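Viral structural protein 4 (Bombyx mori cytoplasmic polyhedrosis virus, PDB 6TZ0) binds GTP and probably serves as the nucleotide-binding partner of the viral RNA-dependent RNA polymerase during transcription inside the capsid. Local coordinates at residues F2-P6 with L7-K11; S50-H53 with S54-K58. All blocks are in the same frame, centred on the assembly; numbering follows the deposited sequence.

Interaction 1 of 2, residues F2-P6 with L7-K11; sequences FAIDP and LKHSK
Asp5 and His9 meet through the backbone where the N-terminal loop turns into helix 10-15. The His9 N-H bonds to Asp5 O at 2.9 Å, with the donor almost in line with the carbonyl, while Lys8 N makes a longer, weak bond to the same oxygen. A third bond comes from the Asp5 side chain: with CG anti to the backbone N (chi1 -165°), the carboxylate turns forward along the chain and OD1 takes a weak bond from Leu7 N at 3.4 Å. Asp5 OD2 lies 3.5 Å from Lys8 CD, but Lys8 NZ is 4.5 Å away from OD2, too far for a salt bridge; OD2 is instead hydrogen-bonded to Ser50 of helix 41-60. Van der Waals contact joins Ile4 and His9, where Ile4 CG2 comes obliquely to the His9 ring, 3.8 Å from ND1, the two side chains crossing at about a right angle. Asp5 O approaches the same ring at its edge and in its plane. Geometrically this is a weak Asx turn at Asp5-Pro6-Leu7 running into an i to i+4 backbone turn, which delivers His9 to the N-cap of helix 10-15.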
ATOM      1  N   PHE B   2      -6.821 -38.971 -20.205  1.00 28.52           N
ATOM      2  CA  PHE B   2      -7.696 -37.846 -19.935  1.00 28.52           C
ATOM      3  C   PHE B   2      -7.349 -37.202 -18.599  1.00 28.52           C
ATOM      4  O   PHE B   2      -6.681 -37.794 -17.752  1.00 28.52           O
ATOM      5  CB  PHE B   2      -9.147 -38.306 -19.927  1.00 28.52           C
ATOM      6  CG  PHE B   2      -9.655 -38.711 -21.265  1.00 28.52           C
ATOM      7  CD1 PHE B   2     -10.223 -37.783 -22.113  1.00 28.52           C
ATOM      8  CD2 PHE B   2      -9.535 -40.015 -21.693  1.00 28.52           C
ATOM      9  CE1 PHE B   2     -10.683 -38.157 -23.349  1.00 28.52           C
ATOM     10  CE2 PHE B   2      -9.986 -40.389 -22.926  1.00 28.52           C
ATOM     11  CZ  PHE B   2     -10.559 -39.462 -23.756  1.00 28.52           C
ATOM     12  N   ALA B   3      -7.814 -35.967 -18.418  1.00 28.19           N
ATOM     13  CA  ALA B   3      -7.625 -35.292 -17.140  1.00 28.19           C
ATOM     14  C   ALA B   3      -8.458 -35.938 -16.045  1.00 28.19           C
ATOM     15  O   ALA B   3      -8.046 -35.961 -14.882  1.00 28.19           O
ATOM     16  CB  ALA B   3      -7.978 -33.814 -17.274  1.00 28.19           C
ATOM     17  N   ILE B   4      -9.622 -36.465 -16.399  1.00 28.90           N
ATOM     18  CA  ILE B   4     -10.493 -37.179 -15.480  1.00 28.90           C
ATOM     19  C   ILE B   4     -10.617 -38.602 -15.996  1.00 28.90           C
ATOM     20  O   ILE B   4     -10.907 -38.808 -17.178  1.00 28.90           O
ATOM     21  CB  ILE B   4     -11.867 -36.497 -15.372  1.00 28.90           C
ATOM     22  CG1 ILE B   4     -11.697 -35.074 -14.851  1.00 28.90           C
ATOM     23  CG2 ILE B   4     -12.784 -37.270 -14.456  1.00 28.90           C
ATOM     24  CD1 ILE B   4     -12.889 -34.211 -15.049  1.00 28.90           C
ATOM     25  N   ASP B   5     -10.386 -39.566 -15.121  1.00 30.92           N
ATOM     26  CA  ASP B   5     -10.324 -40.973 -15.491  1.00 30.92           C
ATOM     27  C   ASP B   5     -11.702 -41.475 -15.904  1.00 30.92           C
ATOM     28  O   ASP B   5     -12.635 -41.409 -15.097  1.00 30.92           O
ATOM     29  CB  ASP B   5      -9.795 -41.758 -14.297  1.00 30.92           C
ATOM     30  CG  ASP B   5      -9.337 -43.149 -14.655  1.00 30.92           C
ATOM     31  OD1 ASP B   5      -9.420 -43.539 -15.836  1.00 30.92           O
ATOM     32  OD2 ASP B   5      -8.882 -43.862 -13.742  1.00 30.92           O
ATOM     33  N   PRO B   6     -11.884 -41.970 -17.134  1.00 29.50           N
ATOM     34  CA  PRO B   6     -13.210 -42.463 -17.528  1.00 29.50           C
ATOM     35  C   PRO B   6     -13.584 -43.780 -16.887  1.00 29.50           C
ATOM     36  O   PRO B   6     -14.778 -44.077 -16.785  1.00 29.50           O
ATOM     37  CB  PRO B   6     -13.097 -42.608 -19.051  1.00 29.50           C
ATOM     38  CG  PRO B   6     -11.953 -41.770 -19.434  1.00 29.50           C
ATOM     39  CD  PRO B   6     -10.990 -41.879 -18.295  1.00 29.50           C
ATOM     40  N   LEU B   7     -12.610 -44.584 -16.463  1.00 30.45           N
ATOM     41  CA  LEU B   7     -12.927 -45.858 -15.835  1.00 30.45           C
ATOM     42  C   LEU B   7     -13.425 -45.674 -14.413  1.00 30.45           C
ATOM     43  O   LEU B   7     -14.153 -46.527 -13.900  1.00 30.45           O
ATOM     44  CB  LEU B   7     -11.708 -46.773 -15.850  1.00 30.45           C
ATOM     45  CG  LEU B   7     -11.184 -47.201 -17.219  1.00 30.45           C
ATOM     46  CD1 LEU B   7      -9.938 -48.027 -17.037  1.00 30.45           C
ATOM     47  CD2 LEU B   7     -12.226 -47.970 -17.988  1.00 30.45           C
ATOM     48  N   LYS B   8     -13.055 -44.571 -13.769  1.00 31.24           N
ATOM     49  CA  LYS B   8     -13.547 -44.251 -12.437  1.00 31.24           C
ATOM     50  C   LYS B   8     -14.775 -43.354 -12.495  1.00 31.24           C
ATOM     51  O   LYS B   8     -15.802 -43.659 -11.884  1.00 31.24           O
ATOM     52  CB  LYS B   8     -12.444 -43.580 -11.610  1.00 31.24           C
ATOM     53  CG  LYS B   8     -11.648 -44.504 -10.688  1.00 31.24           C
ATOM     54  CD  LYS B   8     -10.889 -45.572 -11.455  1.00 31.24           C
ATOM     55  CE  LYS B   8     -10.178 -46.543 -10.531  1.00 31.24           C
ATOM     56  NZ  LYS B   8      -9.135 -45.867  -9.718  1.00 31.24           N
ATOM     57  N   HIS B   9     -14.681 -42.238 -13.206  1.00 30.97           N
ATOM     58  CA  HIS B   9     -15.781 -41.282 -13.293  1.00 30.97           C
ATOM     59  C   HIS B   9     -16.539 -41.448 -14.607  1.00 30.97           C
ATOM     60  O   HIS B   9     -16.615 -40.541 -15.425  1.00 30.97           O
ATOM     61  CB  HIS B   9     -15.245 -39.866 -13.141  1.00 30.97           C
ATOM     62  CG  HIS B   9     -14.503 -39.648 -11.864  1.00 30.97           C
ATOM     63  ND1 HIS B   9     -13.149 -39.869 -11.748  1.00 30.97           N
ATOM     64  CD2 HIS B   9     -14.929 -39.261 -10.642  1.00 30.97           C
ATOM     65  CE1 HIS B   9     -12.771 -39.611 -10.511  1.00 30.97           C
ATOM     66  NE2 HIS B   9     -13.832 -39.240  -9.819  1.00 30.97           N
ATOM     67  N   SER B  10     -17.124 -42.632 -14.786  1.00 31.78           N
ATOM     68  CA  SER B  10     -17.827 -42.934 -16.025  1.00 31.78           C
ATOM     69  C   SER B  10     -19.125 -42.160 -16.165  1.00 31.78           C
ATOM     70  O   SER B  10     -19.520 -41.846 -17.287  1.00 31.78           O
ATOM     71  CB  SER B  10     -18.116 -44.428 -16.115  1.00 31.78           C
ATOM     72  OG  SER B  10     -19.049 -44.817 -15.125  1.00 31.78           O
ATOM     73  N   LYS B  11     -19.775 -41.825 -15.051  1.00 32.97           N
ATOM     74  CA  LYS B  11     -21.076 -41.167 -15.097  1.00 32.97           C
ATOM     75  C   LYS B  11     -20.959 -39.724 -15.577  1.00 32.97           C
ATOM     76  O   LYS B  11     -21.857 -39.222 -16.270  1.00 32.97           O
ATOM     77  CB  LYS B  11     -21.705 -41.231 -13.708  1.00 32.97           C
ATOM     78  CG  LYS B  11     -23.155 -40.840 -13.645  1.00 32.97           C
ATOM     79  CD  LYS B  11     -24.003 -41.841 -14.400  1.00 32.97           C
ATOM     80  CE  LYS B  11     -23.943 -43.211 -13.744  1.00 32.97           C
ATOM     81  NZ  LYS B  11     -24.611 -43.225 -12.415  1.00 32.97           N
TER

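Interaction 2 of 2, residues S50-H53 with S54-K58; sequences SLIH and SMLAK
Ser54 folds back onto the preceding turn of the helix and grips the carbonyl of Ser50 twice. Its OG stands beside its own backbone N, anti to the carbonyl carbon (chi1 -60°), which brings the hydroxyl within 3.2 Å of Ser50 O; Ser54 N reaches that oxygen at 3.0 Å. The two donors come from opposite faces of the carbonyl plane, the hydroxyl tilted 33° from it. Further round the helix, Ile52 and Leu56 lie side by side and point the same way, Ile52 CG2 meeting Leu56 CD1 at 4.0 Å, with Leu56 N bonded to Ile52 O. This buried pair faces helix 70-79, where both touch Ile77. Met55 bends twice along its chain and carries its end away from Ile52 toward helix 136-146. His53 points away from the following turn, and its ND1 is hydrogen-bonded to Ala49 O, one turn back; beyond it, Ala57 N closes the next bond on His53 O at 3.0 Å. Chemically, Ser54 OG and His53 ND1 spend a bond on carbonyls of their own helix, whereas Ser50 OG and Lys58 NZ bind outside it, to Asp5 and Glu140, and Ile52, Met55 and Leu56 pack against neighbouring helices.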
ATOM      1  N   SER B  50      -5.413 -45.265 -16.392  1.00 29.33           N
ATOM      2  CA  SER B  50      -5.995 -45.430 -15.061  1.00 29.33           C
ATOM      3  C   SER B  50      -4.927 -45.733 -14.014  1.00 29.33           C
ATOM      4  O   SER B  50      -4.961 -45.185 -12.898  1.00 29.33           O
ATOM      5  CB  SER B  50      -7.042 -46.538 -15.089  1.00 29.33           C
ATOM      6  OG  SER B  50      -7.573 -46.765 -13.802  1.00 29.33           O
ATOM      7  N   LEU B  51      -3.959 -46.587 -14.366  1.00 28.24           N
ATOM      8  CA  LEU B  51      -2.853 -46.888 -13.457  1.00 28.24           C
ATOM      9  C   LEU B  51      -1.992 -45.657 -13.186  1.00 28.24           C
ATOM     10  O   LEU B  51      -1.527 -45.451 -12.055  1.00 28.24           O
ATOM     11  CB  LEU B  51      -2.000 -48.017 -14.030  1.00 28.24           C
ATOM     12  CG  LEU B  51      -2.638 -49.400 -14.137  1.00 28.24           C
ATOM     13  CD1 LEU B  51      -1.719 -50.354 -14.863  1.00 28.24           C
ATOM     14  CD2 LEU B  51      -2.964 -49.934 -12.765  1.00 28.24           C
ATOM     15  N   ILE B  52      -1.787 -44.819 -14.207  1.00 28.95           N
ATOM     16  CA  ILE B  52      -1.019 -43.591 -14.017  1.00 28.95           C
ATOM     17  C   ILE B  52      -1.761 -42.617 -13.104  1.00 28.95           C
ATOM     18  O   ILE B  52      -1.143 -41.971 -12.249  1.00 28.95           O
ATOM     19  CB  ILE B  52      -0.670 -42.964 -15.382  1.00 28.95           C
ATOM     20  CG1 ILE B  52       0.322 -43.844 -16.132  1.00 28.95           C
ATOM     21  CG2 ILE B  52      -0.043 -41.603 -15.239  1.00 28.95           C
ATOM     22  CD1 ILE B  52       0.550 -43.400 -17.550  1.00 28.95           C
ATOM     23  N   HIS B  53      -3.093 -42.518 -13.244  1.00 28.90           N
ATOM     24  CA  HIS B  53      -3.880 -41.669 -12.343  1.00 28.90           C
ATOM     25  C   HIS B  53      -3.783 -42.125 -10.894  1.00 28.90           C
ATOM     26  O   HIS B  53      -3.631 -41.294  -9.985  1.00 28.90           O
ATOM     27  CB  HIS B  53      -5.350 -41.648 -12.750  1.00 28.90           C
ATOM     28  CG  HIS B  53      -5.654 -40.779 -13.926  1.00 28.90           C
ATOM     29  ND1 HIS B  53      -5.660 -41.250 -15.218  1.00 28.90           N
ATOM     30  CD2 HIS B  53      -5.997 -39.472 -13.999  1.00 28.90           C
ATOM     31  CE1 HIS B  53      -5.982 -40.268 -16.039  1.00 28.90           C
ATOM     32  NE2 HIS B  53      -6.182 -39.176 -15.324  1.00 28.90           N
ATOM     33  N   SER B  54      -3.864 -43.438 -10.663  1.00 29.63           N
ATOM     34  CA  SER B  54      -3.775 -43.959  -9.299  1.00 29.63           C
ATOM     35  C   SER B  54      -2.400 -43.701  -8.692  1.00 29.63           C
ATOM     36  O   SER B  54      -2.291 -43.274  -7.532  1.00 29.63           O
ATOM     37  CB  SER B  54      -4.079 -45.450  -9.302  1.00 29.63           C
ATOM     38  OG  SER B  54      -5.382 -45.700  -9.788  1.00 29.63           O
ATOM     39  N   MET B  55      -1.342 -43.926  -9.479  1.00 32.75           N
ATOM     40  CA  MET B  55       0.020 -43.688  -9.010  1.00 32.75           C
ATOM     41  C   MET B  55       0.263 -42.212  -8.715  1.00 32.75           C
ATOM     42  O   MET B  55       0.906 -41.872  -7.714  1.00 32.75           O
ATOM     43  CB  MET B  55       1.006 -44.204 -10.056  1.00 32.75           C
ATOM     44  CG  MET B  55       2.466 -44.110  -9.685  1.00 32.75           C
ATOM     45  SD  MET B  55       2.959 -45.180  -8.342  1.00 32.75           S
ATOM     46  CE  MET B  55       2.947 -46.762  -9.171  1.00 32.75           C
ATOM     47  N   LEU B  56      -0.274 -41.321  -9.556  1.00 31.33           N
ATOM     48  CA  LEU B  56      -0.111 -39.887  -9.337  1.00 31.33           C
ATOM     49  C   LEU B  56      -0.838 -39.412  -8.089  1.00 31.33           C
ATOM     50  O   LEU B  56      -0.317 -38.567  -7.354  1.00 31.33           O
ATOM     51  CB  LEU B  56      -0.597 -39.102 -10.550  1.00 31.33           C
ATOM     52  CG  LEU B  56       0.338 -39.026 -11.745  1.00 31.33           C
ATOM     53  CD1 LEU B  56      -0.364 -38.357 -12.889  1.00 31.33           C
ATOM     54  CD2 LEU B  56       1.547 -38.228 -11.344  1.00 31.33           C
ATOM     55  N   ALA B  57      -2.040 -39.937  -7.836  1.00 30.82           N
ATOM     56  CA  ALA B  57      -2.755 -39.571  -6.617  1.00 30.82           C
ATOM     57  C   ALA B  57      -2.024 -40.063  -5.375  1.00 30.82           C
ATOM     58  O   ALA B  57      -1.948 -39.342  -4.367  1.00 30.82           O
ATOM     59  CB  ALA B  57      -4.176 -40.119  -6.662  1.00 30.82           C
ATOM     60  N   LYS B  58      -1.442 -41.268  -5.446  1.00 33.67           N
ATOM     61  CA  LYS B  58      -0.659 -41.785  -4.324  1.00 33.67           C
ATOM     62  C   LYS B  58       0.577 -40.934  -4.052  1.00 33.67           C
ATOM     63  O   LYS B  58       0.880 -40.633  -2.893  1.00 33.67           O
ATOM     64  CB  LYS B  58      -0.249 -43.231  -4.581  1.00 33.67           C
ATOM     65  CG  LYS B  58       0.563 -43.834  -3.452  1.00 33.67           C
ATOM     66  CD  LYS B  58       0.931 -45.275  -3.715  1.00 33.67           C
ATOM     67  CE  LYS B  58       2.033 -45.372  -4.752  1.00 33.67           C
ATOM     68  NZ  LYS B  58       2.518 -46.767  -4.928  1.00 33.67           N
TER

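How the interactions relate
From the N terminus, interaction 1 comes first, closing a short turn at the start of the chain; interaction 2 follows within helix 41-60. They run in series, neither nested nor crossing, with residues 24-39 not modelled between them. Yet the two meet in space, their centres about 12 Å apart. The join is largely polar: besides the tie between Asp5 and Ser50, Phe2 O receives a weak bond from His53 NE2. Leu7 also packs on Ser50, and Lys8 reaches toward Ser54. One face of helix 41-60 thus holds the N-terminal segment, and other sides lean on helices 70-79, 136-146 and 170-176; both contacts lie away from the GTP-binding residues.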